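Local atomic coordinates of salmonella typhimurium DB7155 bacteriophage DET7 tailspike (Bacteriophage, PDB entry 2V5I), a protein that serves as the receptor-binding tailspike of a Salmonella myovirus, binding the O-antigen of the host surface and hydrolysing it. Residues Gly83-Gln88 and Glu167-Gly172; Ala155-Ile160 and Met175-Phe180; Arg161-Val166 and Arg181-Cys186; Glu205-Asp210 and Gln231-Asn236; Gly214-Gly219 and Ser240-Val245. All coordinates share one frame; numbering follows the deposited sequence. Where two conformers were deposited one is given.

Contact 1 (Gly83-Gln88 and Glu167-Gly172)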
# COMPACT_ATOMS: atom_id res chain seq x y z
N GLY A 83 -6.98 -17.33 -28.74
CA GLY A 83 -5.85 -17.95 -28.09
C GLY A 83 -4.54 -17.73 -28.82
O GLY A 83 -3.54 -18.24 -28.42
N SER A 84 -4.57 -16.98 -29.92
CA SER A 84 -3.33 -16.69 -30.61
C SER A 84 -2.40 -15.86 -29.69
O SER A 84 -2.88 -15.07 -28.89
CB SER A 84 -3.60 -15.91 -31.91
OG SER A 84 -4.30 -16.72 -32.87
N VAL A 85 -1.09 -15.92 -29.95
CA VAL A 85 -0.09 -15.18 -29.14
C VAL A 85 0.87 -14.54 -30.11
O VAL A 85 1.32 -15.19 -31.02
CB VAL A 85 0.67 -16.12 -28.19
CG1 VAL A 85 1.80 -15.40 -27.49
CG2 VAL A 85 -0.32 -16.68 -27.17
N ILE A 86 1.22 -13.29 -29.85
CA ILE A 86 2.26 -12.57 -30.61
C ILE A 86 3.38 -12.22 -29.66
O ILE A 86 3.20 -11.39 -28.76
CB ILE A 86 1.66 -11.26 -31.27
CG1 ILE A 86 0.40 -11.62 -32.09
CG2 ILE A 86 2.69 -10.65 -32.17
CD1 ILE A 86 -0.32 -10.37 -32.69
N ASN A 87 4.53 -12.89 -29.81
CA ASN A 87 5.69 -12.68 -28.93
C ASN A 87 6.67 -11.71 -29.53
O ASN A 87 7.16 -11.88 -30.65
CB ASN A 87 6.42 -14.03 -28.72
CG ASN A 87 5.59 -15.02 -27.92
OD1 ASN A 87 5.27 -16.15 -28.37
ND2 ASN A 87 5.23 -14.60 -26.74
N GLN A 88 7.03 -10.69 -28.74
CA GLN A 88 8.09 -9.74 -29.07
C GLN A 88 7.95 -8.97 -30.39
O GLN A 88 8.93 -8.71 -31.09
CB GLN A 88 9.52 -10.40 -28.97
CG GLN A 88 9.93 -10.89 -27.60
CD GLN A 88 11.24 -11.70 -27.61
OE1 GLN A 88 11.24 -12.92 -27.80
NE2 GLN A 88 12.35 -11.04 -27.39
N GLU A 167 -3.22 -12.52 -27.10
CA GLU A 167 -2.22 -11.88 -26.20
C GLU A 167 -1.02 -11.41 -26.99
O GLU A 167 -0.51 -12.16 -27.82
CB GLU A 167 -1.70 -12.89 -25.20
CG GLU A 167 -2.68 -13.17 -24.09
CD GLU A 167 -2.00 -13.70 -22.82
OE1 GLU A 167 -0.78 -13.97 -22.85
OE2 GLU A 167 -2.69 -13.87 -21.80
N ILE A 168 -0.56 -10.20 -26.68
CA ILE A 168 0.72 -9.67 -27.20
C ILE A 168 1.65 -9.62 -26.00
O ILE A 168 1.25 -9.15 -24.93
CB ILE A 168 0.52 -8.23 -27.75
CG1 ILE A 168 -0.30 -8.28 -29.03
CG2 ILE A 168 1.88 -7.61 -28.00
CD1 ILE A 168 -0.55 -6.93 -29.66
N ARG A 169 2.84 -10.21 -26.12
CA ARG A 169 3.78 -10.28 -25.02
C ARG A 169 5.08 -9.59 -25.38
O ARG A 169 5.59 -9.78 -26.50
CB ARG A 169 4.07 -11.74 -24.67
CG ARG A 169 2.82 -12.53 -24.21
CD ARG A 169 3.14 -13.99 -23.92
NE ARG A 169 1.89 -14.72 -23.64
CZ ARG A 169 1.75 -16.04 -23.72
NH1 ARG A 169 2.76 -16.82 -24.08
NH2 ARG A 169 0.57 -16.57 -23.45
N ASN A 170 5.63 -8.80 -24.47
CA ASN A 170 6.99 -8.18 -24.67
C ASN A 170 7.10 -7.33 -25.94
O ASN A 170 8.13 -7.33 -26.65
CB ASN A 170 8.03 -9.31 -24.62
CG ASN A 170 7.99 -10.08 -23.33
OD1 ASN A 170 8.27 -9.53 -22.27
ND2 ASN A 170 7.66 -11.36 -23.40
N ALA A 171 6.02 -6.57 -26.18
CA ALA A 171 5.96 -5.65 -27.36
C ALA A 171 6.95 -4.52 -27.23
O ALA A 171 7.23 -4.00 -26.16
CB ALA A 171 4.57 -5.08 -27.55
N GLY A 172 7.49 -4.12 -28.38
CA GLY A 172 8.30 -2.93 -28.47
C GLY A 172 7.95 -2.06 -29.65
O GLY A 172 7.05 -2.31 -30.45
O HOH W 1 7.27 -12.92 -25.78

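Contact 2 (Ala155-Ile160 and Met175-Phe180)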
# COMPACT_ATOMS: atom_id res chain seq x y z
N ALA A 155 2.72 7.09 -37.19
CA ALA A 155 2.80 5.96 -36.26
C ALA A 155 2.83 4.71 -37.06
O ALA A 155 2.17 4.63 -38.13
CB ALA A 155 1.64 5.95 -35.32
N ALA A 156 3.59 3.72 -36.60
CA ALA A 156 3.46 2.35 -37.11
C ALA A 156 2.47 1.61 -36.20
O ALA A 156 2.82 1.33 -35.08
CB ALA A 156 4.76 1.61 -37.07
N THR A 157 1.30 1.30 -36.72
CA THR A 157 0.21 0.75 -35.91
C THR A 157 -0.01 -0.73 -36.25
O THR A 157 -0.24 -1.07 -37.42
CB THR A 157 -1.11 1.51 -36.13
OG1 THR A 157 -0.92 2.88 -35.76
CG2 THR A 157 -2.25 0.88 -35.25
N LEU A 158 0.01 -1.57 -35.21
CA LEU A 158 -0.52 -2.94 -35.32
C LEU A 158 -1.99 -2.91 -34.94
O LEU A 158 -2.32 -2.63 -33.81
CB LEU A 158 0.24 -3.96 -34.47
CG LEU A 158 -0.16 -5.40 -34.77
CD1 LEU A 158 0.12 -5.79 -36.20
CD2 LEU A 158 0.60 -6.29 -33.83
N ASP A 159 -2.87 -3.20 -35.90
CA ASP A 159 -4.34 -3.02 -35.78
C ASP A 159 -4.93 -4.44 -35.80
O ASP A 159 -5.05 -5.05 -36.85
CB ASP A 159 -4.83 -2.11 -36.93
CG ASP A 159 -6.32 -1.82 -36.89
OD1 ASP A 159 -7.08 -2.60 -36.27
OD2 ASP A 159 -6.71 -0.78 -37.52
N ILE A 160 -5.33 -4.93 -34.63
CA ILE A 160 -5.94 -6.26 -34.49
C ILE A 160 -7.45 -6.10 -34.41
O ILE A 160 -7.96 -5.34 -33.60
CB ILE A 160 -5.36 -6.97 -33.27
CG1 ILE A 160 -3.86 -7.26 -33.54
CG2 ILE A 160 -6.14 -8.26 -33.01
CD1 ILE A 160 -3.18 -7.85 -32.43
N MET A 175 7.98 5.05 -32.45
CA MET A 175 6.82 5.72 -32.99
C MET A 175 5.71 4.73 -33.30
O MET A 175 5.14 4.75 -34.39
CB MET A 175 7.20 6.58 -34.24
CG MET A 175 8.23 7.64 -33.84
SD MET A 175 7.43 9.02 -32.98
CE MET A 175 8.73 9.71 -32.01
N ALA A 176 5.39 3.90 -32.28
CA ALA A 176 4.54 2.73 -32.44
C ALA A 176 3.18 2.90 -31.78
O ALA A 176 3.02 3.70 -30.87
CB ALA A 176 5.23 1.51 -31.82
N ALA A 177 2.20 2.17 -32.32
CA ALA A 177 0.90 2.00 -31.65
C ALA A 177 0.39 0.57 -31.78
O ALA A 177 0.60 -0.06 -32.77
CB ALA A 177 -0.11 2.93 -32.21
N TYR A 178 -0.30 0.08 -30.72
CA TYR A 178 -0.97 -1.17 -30.74
C TYR A 178 -2.45 -0.88 -30.51
O TYR A 178 -2.82 -0.25 -29.54
CB TYR A 178 -0.40 -2.07 -29.63
CG TYR A 178 1.02 -2.51 -29.96
CD1 TYR A 178 2.14 -1.72 -29.59
CD2 TYR A 178 1.25 -3.70 -30.65
CE1 TYR A 178 3.42 -2.12 -29.95
CE2 TYR A 178 2.54 -4.09 -31.01
CZ TYR A 178 3.61 -3.31 -30.63
OH TYR A 178 4.86 -3.78 -31.00
N LEU A 179 -3.29 -1.30 -31.45
CA LEU A 179 -4.69 -0.91 -31.47
C LEU A 179 -5.52 -2.16 -31.63
O LEU A 179 -5.26 -2.96 -32.52
CB LEU A 179 -4.94 0.01 -32.67
CG LEU A 179 -6.40 0.31 -33.02
CD1 LEU A 179 -7.13 0.95 -31.86
CD2 LEU A 179 -6.40 1.18 -34.23
N PHE A 180 -6.46 -2.39 -30.71
CA PHE A 180 -7.40 -3.49 -30.78
C PHE A 180 -8.78 -2.90 -31.07
O PHE A 180 -9.31 -2.15 -30.23
CB PHE A 180 -7.43 -4.22 -29.44
CG PHE A 180 -6.18 -5.02 -29.16
CD1 PHE A 180 -5.05 -4.39 -28.63
CD2 PHE A 180 -6.16 -6.36 -29.38
CE1 PHE A 180 -3.90 -5.15 -28.41
CE2 PHE A 180 -5.07 -7.11 -29.10
CZ PHE A 180 -3.96 -6.51 -28.60

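Contact 3 (Arg161-Val166 and Arg181-Cys186)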
# COMPACT_ATOMS: atom_id res chain seq x y z
N ARG A 161 -8.18 -6.77 -35.31
CA ARG A 161 -9.61 -6.50 -35.51
C ARG A 161 -10.50 -7.69 -35.15
O ARG A 161 -10.22 -8.83 -35.52
CB ARG A 161 -9.85 -6.14 -36.98
CG ARG A 161 -9.23 -4.84 -37.27
CD ARG A 161 -9.63 -4.26 -38.52
NE ARG A 161 -8.95 -3.00 -38.67
CZ ARG A 161 -9.05 -2.21 -39.74
NH1 ARG A 161 -9.84 -2.58 -40.75
NH2 ARG A 161 -8.36 -1.07 -39.79
N SER A 162 -11.50 -7.43 -34.32
CA SER A 162 -12.52 -8.43 -33.94
C SER A 162 -11.98 -9.79 -33.51
O SER A 162 -12.43 -10.84 -33.98
CB SER A 162 -13.54 -8.58 -35.07
OG SER A 162 -14.19 -7.34 -35.35
N ALA A 163 -11.04 -9.76 -32.58
CA ALA A 163 -10.42 -10.97 -32.05
C ALA A 163 -10.86 -11.19 -30.59
O ALA A 163 -11.34 -10.29 -29.91
CB ALA A 163 -8.92 -10.86 -32.13
N SER A 164 -10.67 -12.41 -30.13
CA SER A 164 -10.97 -12.78 -28.75
C SER A 164 -9.77 -13.55 -28.21
O SER A 164 -9.23 -14.43 -28.90
CB SER A 164 -12.23 -13.65 -28.74
OG SER A 164 -12.39 -14.22 -27.48
N ARG A 165 -9.36 -13.25 -26.97
CA ARG A 165 -8.29 -14.00 -26.27
C ARG A 165 -6.99 -14.03 -27.05
O ARG A 165 -6.39 -15.11 -27.27
CB ARG A 165 -8.76 -15.45 -25.97
CG ARG A 165 -10.09 -15.56 -25.27
CD ARG A 165 -10.03 -15.96 -23.82
NE ARG A 165 -11.41 -16.10 -23.30
CZ ARG A 165 -11.81 -15.93 -22.04
NH1 ARG A 165 -10.95 -15.63 -21.07
NH2 ARG A 165 -13.10 -16.08 -21.73
N VAL A 166 -6.61 -12.90 -27.60
CA VAL A 166 -5.32 -12.75 -28.24
C VAL A 166 -4.44 -12.02 -27.26
O VAL A 166 -4.88 -11.03 -26.66
CB VAL A 166 -5.41 -12.03 -29.57
CG1 VAL A 166 -4.00 -11.64 -30.14
CG2 VAL A 166 -6.21 -12.84 -30.55
N ARG A 181 -9.41 -3.29 -32.19
CA ARG A 181 -10.71 -2.75 -32.57
C ARG A 181 -11.74 -3.88 -32.42
O ARG A 181 -11.56 -4.97 -33.00
CB ARG A 181 -10.69 -2.35 -34.05
CG ARG A 181 -9.87 -1.15 -34.38
CD ARG A 181 -10.09 -0.88 -35.85
NE ARG A 181 -9.22 0.17 -36.38
CZ ARG A 181 -9.51 1.47 -36.28
NH1 ARG A 181 -10.57 1.86 -35.59
NH2 ARG A 181 -8.69 2.38 -36.80
N SER A 182 -12.77 -3.65 -31.62
CA SER A 182 -13.86 -4.57 -31.39
C SER A 182 -13.38 -5.95 -30.84
O SER A 182 -13.95 -7.01 -31.21
CB SER A 182 -14.63 -4.80 -32.68
OG SER A 182 -15.19 -3.58 -33.07
N CYS A 183 -12.39 -5.92 -29.97
CA CYS A 183 -11.83 -7.12 -29.38
C CYS A 183 -12.35 -7.33 -27.97
O CYS A 183 -12.77 -6.37 -27.33
CB CYS A 183 -10.29 -7.09 -29.35
SG CYS A 183 -9.61 -7.06 -31.05
N HIS A 184 -12.18 -8.55 -27.48
CA HIS A 184 -12.59 -8.95 -26.12
C HIS A 184 -11.63 -9.98 -25.52
O HIS A 184 -11.08 -10.80 -26.26
CB HIS A 184 -14.00 -9.54 -26.12
CG HIS A 184 -15.05 -8.61 -26.58
ND1 HIS A 184 -15.39 -8.46 -27.91
CD2 HIS A 184 -15.86 -7.77 -25.88
CE1 HIS A 184 -16.33 -7.54 -28.02
NE2 HIS A 184 -16.65 -7.13 -26.81
N HIS A 185 -11.38 -9.90 -24.22
CA HIS A 185 -10.44 -10.80 -23.56
C HIS A 185 -9.03 -10.79 -24.15
O HIS A 185 -8.36 -11.83 -24.10
CB HIS A 185 -11.03 -12.20 -23.55
CG HIS A 185 -12.24 -12.27 -22.68
ND1 HIS A 185 -13.52 -12.33 -23.20
CD2 HIS A 185 -12.38 -12.19 -21.34
CE1 HIS A 185 -14.39 -12.32 -22.20
NE2 HIS A 185 -13.73 -12.24 -21.07
N CYS A 186 -8.60 -9.64 -24.63
CA CYS A 186 -7.27 -9.47 -25.22
C CYS A 186 -6.35 -8.78 -24.21
O CYS A 186 -6.79 -7.99 -23.41
CB CYS A 186 -7.28 -8.72 -26.56
SG CYS A 186 -8.13 -9.70 -27.87
O HOH W 2 -14.20 -10.04 -30.10
O HOH W 3 -14.79 -12.94 -26.33

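Contact 4 (Glu205-Asp210 and Gln231-Asn236)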
# COMPACT_ATOMS: atom_id res chain seq x y z
N GLU A 205 -10.46 -0.15 -28.50
CA GLU A 205 -11.52 0.65 -29.06
C GLU A 205 -12.71 -0.29 -29.36
O GLU A 205 -12.60 -1.20 -30.19
CB GLU A 205 -11.01 1.26 -30.35
CG GLU A 205 -12.04 2.09 -31.08
CD GLU A 205 -12.83 1.27 -32.12
OE1 GLU A 205 -12.27 0.84 -33.18
OE2 GLU A 205 -14.05 1.05 -31.92
N ASN A 206 -13.81 -0.13 -28.59
CA ASN A 206 -15.01 -0.92 -28.77
C ASN A 206 -16.26 -0.05 -29.01
O ASN A 206 -17.30 -0.24 -28.38
CB ASN A 206 -15.20 -1.83 -27.53
CG ASN A 206 -14.13 -2.89 -27.45
OD1 ASN A 206 -13.05 -2.63 -26.91
ND2 ASN A 206 -14.41 -4.06 -27.97
N LEU A 207 -16.15 0.89 -29.93
CA LEU A 207 -17.22 1.85 -30.19
C LEU A 207 -18.48 1.19 -30.76
O LEU A 207 -19.59 1.71 -30.55
CB LEU A 207 -16.72 2.96 -31.14
CG LEU A 207 -15.67 3.91 -30.54
CD1 LEU A 207 -15.14 4.86 -31.57
CD2 LEU A 207 -16.28 4.69 -29.40
N SER A 208 -18.26 0.10 -31.51
CA SER A 208 -19.34 -0.70 -32.12
C SER A 208 -19.40 -2.09 -31.52
O SER A 208 -18.44 -2.58 -31.01
CB SER A 208 -19.06 -0.93 -33.62
OG SER A 208 -18.59 0.22 -34.27
N GLY A 209 -20.51 -2.77 -31.70
CA GLY A 209 -20.62 -4.14 -31.21
C GLY A 209 -20.85 -4.15 -29.72
O GLY A 209 -21.39 -3.20 -29.16
N ASP A 210 -20.54 -5.27 -29.09
CA ASP A 210 -20.65 -5.43 -27.66
C ASP A 210 -19.63 -4.48 -26.98
O ASP A 210 -18.60 -4.19 -27.55
CB ASP A 210 -20.36 -6.86 -27.24
CG ASP A 210 -21.51 -7.84 -27.62
OD1 ASP A 210 -22.58 -7.36 -28.03
OD2 ASP A 210 -21.33 -9.07 -27.47
N GLN A 231 -5.26 3.63 -23.40
CA GLN A 231 -6.59 4.21 -23.43
C GLN A 231 -7.68 3.22 -23.81
O GLN A 231 -7.43 2.29 -24.54
CB GLN A 231 -6.65 5.39 -24.39
CG GLN A 231 -6.42 5.08 -25.78
CD GLN A 231 -6.08 6.37 -26.65
OE1 GLN A 231 -6.07 7.50 -26.16
NE2 GLN A 231 -5.85 6.16 -27.93
N PHE A 232 -8.87 3.43 -23.20
CA PHE A 232 -10.05 2.59 -23.46
C PHE A 232 -11.18 3.42 -24.02
O PHE A 232 -11.38 4.54 -23.55
CB PHE A 232 -10.52 1.98 -22.09
CG PHE A 232 -9.55 1.02 -21.51
CD1 PHE A 232 -8.51 1.50 -20.70
CD2 PHE A 232 -9.64 -0.31 -21.75
CE1 PHE A 232 -7.58 0.63 -20.17
CE2 PHE A 232 -8.68 -1.23 -21.20
CZ PHE A 232 -7.68 -0.69 -20.39
N LEU A 233 -11.94 2.82 -24.94
CA LEU A 233 -13.17 3.42 -25.51
C LEU A 233 -14.29 2.38 -25.46
O LEU A 233 -14.16 1.29 -26.00
CB LEU A 233 -12.98 3.89 -26.98
CG LEU A 233 -11.97 4.98 -27.23
CD1 LEU A 233 -10.59 4.43 -27.40
CD2 LEU A 233 -12.37 5.73 -28.49
N ARG A 234 -15.37 2.70 -24.76
CA ARG A 234 -16.56 1.85 -24.63
C ARG A 234 -16.23 0.41 -24.16
O ARG A 234 -16.67 -0.56 -24.73
CB ARG A 234 -17.32 1.85 -25.94
CG ARG A 234 -18.77 1.36 -25.84
CD ARG A 234 -19.61 1.77 -27.04
NE ARG A 234 -20.90 1.07 -27.13
CZ ARG A 234 -21.08 -0.16 -27.60
NH1 ARG A 234 -20.07 -0.90 -28.01
NH2 ARG A 234 -22.32 -0.69 -27.64
N ASN A 235 -15.42 0.33 -23.10
CA ASN A 235 -15.17 -0.89 -22.34
C ASN A 235 -15.96 -0.84 -21.03
O ASN A 235 -16.04 0.20 -20.38
CB ASN A 235 -13.68 -1.06 -22.09
CG ASN A 235 -12.98 -1.69 -23.27
OD1 ASN A 235 -12.37 -2.79 -23.16
ND2 ASN A 235 -13.05 -1.06 -24.42
N ASN A 236 -16.54 -1.99 -20.66
CA ASN A 236 -17.28 -2.22 -19.39
C ASN A 236 -16.81 -3.53 -18.80
O ASN A 236 -17.13 -4.55 -19.36
CB ASN A 236 -18.77 -2.15 -19.63
CG ASN A 236 -19.57 -2.28 -18.34
OD1 ASN A 236 -19.00 -2.45 -17.26
ND2 ASN A 236 -20.89 -2.05 -18.44

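Contact 5 (Gly214-Gly219 and Ser240-Val245)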
# COMPACT_ATOMS: atom_id res chain seq x y z
N GLY A 214 -12.80 -7.67 -20.62
CA GLY A 214 -11.69 -8.57 -20.43
C GLY A 214 -10.38 -8.08 -21.07
O GLY A 214 -9.41 -8.86 -21.17
N ASN A 215 -10.35 -6.81 -21.47
CA ASN A 215 -9.16 -6.29 -22.15
C ASN A 215 -8.25 -5.59 -21.14
O ASN A 215 -8.72 -4.73 -20.37
CB ASN A 215 -9.58 -5.24 -23.22
CG ASN A 215 -10.38 -5.86 -24.38
OD1 ASN A 215 -10.13 -7.00 -24.77
ND2 ASN A 215 -11.34 -5.12 -24.91
N TYR A 216 -6.97 -6.00 -21.15
CA TYR A 216 -6.01 -5.51 -20.17
C TYR A 216 -4.67 -5.16 -20.75
O TYR A 216 -4.25 -5.73 -21.76
CB TYR A 216 -5.65 -6.62 -19.16
CG TYR A 216 -6.68 -7.08 -18.19
CD1 TYR A 216 -7.58 -8.06 -18.55
CD2 TYR A 216 -6.75 -6.52 -16.94
CE1 TYR A 216 -8.56 -8.54 -17.62
CE2 TYR A 216 -7.74 -6.98 -15.99
CZ TYR A 216 -8.61 -7.99 -16.39
OH TYR A 216 -9.55 -8.44 -15.44
N VAL A 217 -3.96 -4.31 -19.99
CA VAL A 217 -2.51 -4.08 -20.11
C VAL A 217 -1.96 -4.47 -18.74
O VAL A 217 -2.45 -4.00 -17.71
CB VAL A 217 -2.13 -2.62 -20.50
CG1 VAL A 217 -0.66 -2.56 -20.75
CG2 VAL A 217 -2.96 -2.19 -21.76
N ILE A 218 -1.08 -5.48 -18.75
CA ILE A 218 -0.51 -6.07 -17.52
C ILE A 218 1.03 -5.99 -17.58
O ILE A 218 1.64 -6.56 -18.49
CB ILE A 218 -1.00 -7.45 -17.21
CG1 ILE A 218 -2.54 -7.47 -17.19
CG2 ILE A 218 -0.52 -7.88 -15.82
CD1 ILE A 218 -3.09 -8.94 -17.11
N GLY A 219 1.63 -5.31 -16.64
CA GLY A 219 3.06 -5.19 -16.57
C GLY A 219 3.68 -4.30 -17.64
O GLY A 219 2.99 -3.79 -18.52
N SER A 240 -17.76 -7.81 -12.38
CA SER A 240 -16.49 -8.50 -12.04
C SER A 240 -15.24 -7.61 -12.16
O SER A 240 -14.14 -8.02 -11.78
CB SER A 240 -16.30 -9.74 -12.92
OG SER A 240 -16.08 -9.33 -14.26
N HIS A 241 -15.40 -6.40 -12.69
CA HIS A 241 -14.25 -5.50 -12.99
C HIS A 241 -13.18 -6.19 -13.83
O HIS A 241 -11.99 -6.10 -13.54
CB HIS A 241 -13.71 -4.88 -11.69
CG HIS A 241 -14.65 -3.88 -11.10
ND1 HIS A 241 -15.85 -4.27 -10.52
CD2 HIS A 241 -14.62 -2.54 -11.06
CE1 HIS A 241 -16.52 -3.19 -10.16
NE2 HIS A 241 -15.79 -2.13 -10.45
N ASN A 242 -13.63 -6.85 -14.89
CA ASN A 242 -12.75 -7.65 -15.74
C ASN A 242 -12.22 -6.83 -16.91
O ASN A 242 -12.75 -6.84 -17.98
CB ASN A 242 -13.50 -8.88 -16.26
CG ASN A 242 -12.60 -9.93 -16.88
OD1 ASN A 242 -11.36 -9.89 -16.84
ND2 ASN A 242 -13.26 -10.91 -17.45
N GLY A 243 -11.23 -6.02 -16.63
CA GLY A 243 -10.58 -5.17 -17.65
C GLY A 243 -9.74 -4.11 -16.96
O GLY A 243 -9.94 -3.83 -15.78
N GLY A 244 -8.84 -3.47 -17.70
CA GLY A 244 -8.03 -2.35 -17.17
C GLY A 244 -6.56 -2.51 -17.26
O GLY A 244 -6.04 -3.10 -18.23
N VAL A 245 -5.89 -1.96 -16.25
CA VAL A 245 -4.43 -1.80 -16.19
C VAL A 245 -3.94 -2.29 -14.84
O VAL A 245 -4.50 -1.87 -13.80
CB VAL A 245 -4.10 -0.30 -16.37
CG1 VAL A 245 -2.63 -0.07 -16.30
CG2 VAL A 245 -4.66 0.19 -17.71

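Contact 1 (Gly83-Gln88 and Glu167-Gly172)
Val85-Asn87 and Glu167-Arg169 pair as parallel strands on one face of the beta-helix of a P22-like tailspike. Four nearly straight backbone bonds stitch them, the last from Gln88 N to Arg169 O at 2.8 Å. On the face carrying Val85 and Asn87, the extended Arg169 side chain brings one side of its guanidinium over Val85, with Val85 CG1 3.8 Å from Arg169 CZ. Glu167 fixes the rotation of that group: Glu167 OE1 receives Arg169 NE (2.9 Å) and NH2 (3.0 Å), lying in the guanidinium plane. Asn87 runs beside Arg169, its ND2 3.6 Å from Arg169 CD, and the same ND2 donates to a water that also accepts from Asn170 ND2. Through their other face the strands meet the helix interior, where Ile86 and Ile168 pack on Ile160, and Ile168 also on Tyr178 and Phe180. Strand 187-196 continues the pairing beyond 167-169, while Gln88 NE2 bonds Gly83 O of a neighbouring subunit.

Contact 2 (Ala155-Ile160 and Met175-Phe180)
Ala156 N donates to Met175 O at 2.9 Å, the first of five backbone bonds that alternate direction along the two parallel strands and end with Ile160 N on Leu179 O. Ala177 N stands apart, 39° above the plane of the Ala156 C=O. The charge on this pair of segments belongs to Asp159. Its OD2 makes salt bridges with Arg161 and Arg181, the last residues of the two strands, which should help to stabilise the carboxylate. CG is anti to the backbone N (chi1 -179°), and the side chain runs beside that of Leu179, pointing the same way, with Asp159 OD2 3.8 Å from Leu179 CD2. On the same face Thr157 divides its branches: Thr157 OG1 lies 3.6 Å from Ala177 CB, and CG2 touches Leu179 CB at 3.8 Å. The other face is apolar and aromatic. Leu158 CB approaches Tyr178 CD2 at 4.0 Å, while Ile160 CD1 meets Phe180 CE2 at 3.9 Å, these two side chains also lying side by side and pointing the same way. Tyr178 OH bonds Gly172 O, and the Phe180 ring stacks on Phe204 of the next coil. Parallel strands in register on successive coils, with an apolar, aromatic interior, are characteristic of a parallel beta-helix.

Contact 3 (Arg161-Val166 and Arg181-Cys186)
Cys183 and Cys186 push their sulfurs into two hollows of the 161-166 backbone. Cys183 SG sits against Ala163, accepting Ala163 N-H at an N-to-SG distance of 3.4 Å and touching Ala163 CB at 4.0 Å; three residues on, Cys186 SG fills the equivalent place at Val166, taking Val166 N at 3.6 Å. Both thiols lie beside their own backbone N (chi1 near -65°), and the CB atoms press on the carbonyl oxygens of Ala163 and Val166. The hollows recur because the two loops are the same turn of the beta-helix on successive coils: Ser162 and Arg165, like Ser182 and His185, all have positive phi, and each bend lies next to its counterpart. At the second bend Arg165 stacks on His185. Its chain kinks at chi2 (-107°), and the guanidinium lies flat over the imidazole, centres 3.9 Å apart and planes 10° from parallel, while NH1 salt-bridges Asp192 of a neighbouring subunit. At the other end Arg161 and Arg181 run side by side with guanidinium planes almost perpendicular; Arg161 NH2 comes within 3.7 Å of Arg181 NE, a like-charge approach probably eased by Asp159, whose OD2 makes salt bridges with both. Between the loops a water plugs the notch, donating to Ala163 O and Ser182 O and touching His184 ND1.

Contact 4 (Glu205-Asp210 and Gln231-Asn236)
Where two neighbouring coils of the beta-helix leave their parallel strands, Glu205 and Leu233 form the last bridge, and the loops beyond are tied together by Arg234 and a pair of asparagines. Asn206 N closes the strand pairing on Leu233 O at 3.0 Å. That same oxygen takes a second donor, Asn235 ND2, from the opposite face of its carbonyl plane. Asn235 ND2 also reaches Asn206 OD1 at 2.9 Å, standing above the plane of the Asn206 amide, and the two amides are turned 75° apart. Arg234 has CG anti to its backbone N (chi1 -162°) and extends from CG to NE toward the backbone carbonyls of 206-209. Arg234 NH1 is shared by Asn206 O and Gly209 O, each 2.9 Å away and close to the guanidinium plane, while Arg234 NH2 joins it on Gly209 O at 3.1 Å. Leu207 O lies over one face of the group, and Trp211 adds a cation-pi contact. Leu207 is held in turn by its N-H on Glu205 OE2, and its CD2 touches Leu233 CD2 at 4.1 Å. The arginine charge is thus met here by backbone carbonyls and an aromatic ring, Asp210 OD1 remaining 6.7 Å from Arg234 NH2. One side chain thus ties two carbonyls of the 206-210 loop, Asn206 O and Gly209 O, to the neighbouring coil.

Contact 5 (Gly214-Gly219 and Ser240-Val245)
Tyr216 passes its ring across Gly243 and Gly244 of the next coil. Tyr216 CB starts 3.7 Å from Gly244 O, and CD2 stays beside Gly244, close to both its O and its N. Further out the ring crosses Gly243: Tyr216 CE2 is 3.6 Å from Gly243 C, Tyr216 CZ is 3.3 Å from Gly243 N, and Gly243 CA sits over the face, 3.8 Å from the centroid and 16° off the normal, a CH-pi contact. On the other side of the ring Tyr216 CE1 comes within 3.2 Å of Asn242 OD1. At the tip Tyr216 OH donates to that oxygen at 2.7 Å, in the plane of the amide and on a lone pair. Asn242 CG is anti to its backbone N (chi1 -167°), which carries the amide toward the tyrosine tip; the residue is the centre of an inverse gamma turn, and Asn242 O accepts Gly214 N at 2.8 Å. Regular parallel pairing takes over from there, with Gly244 N on Asn215 O and Val217 N on Gly244 O. Val217 and Val245 point into the beta-helix, both packing on Val230, Val217 also on Phe204 and Val245 on Phe232. Strands 187-196 and 276-278 continue the stack to either side, and Arg221 of a neighbouring subunit packs on Tyr216 and Asn242.

Overall arrangement
Contacts 1, 2 and 5 join strands of successive coils, whereas contact 3 joins the loops that connect the strands of contact 2 to what follows, and contact 4 lies where strand ends give way to loops. Contacts 2 and 5 are buried; contacts 1, 3 and 4 are partly buried and carry more charged and amide groups. Contacts 1 and 2 line one interior from two faces, meeting through Ile86 and Ile160. Contact 3 passes to contact 4 through Cys183 O and Asn206 ND2, and to contact 5 through Cys186 and Asn215, whose ND2 also reaches Asn235. Neighbouring subunits touch contacts 1, 3 and 5, but neither contact 2 nor contact 4.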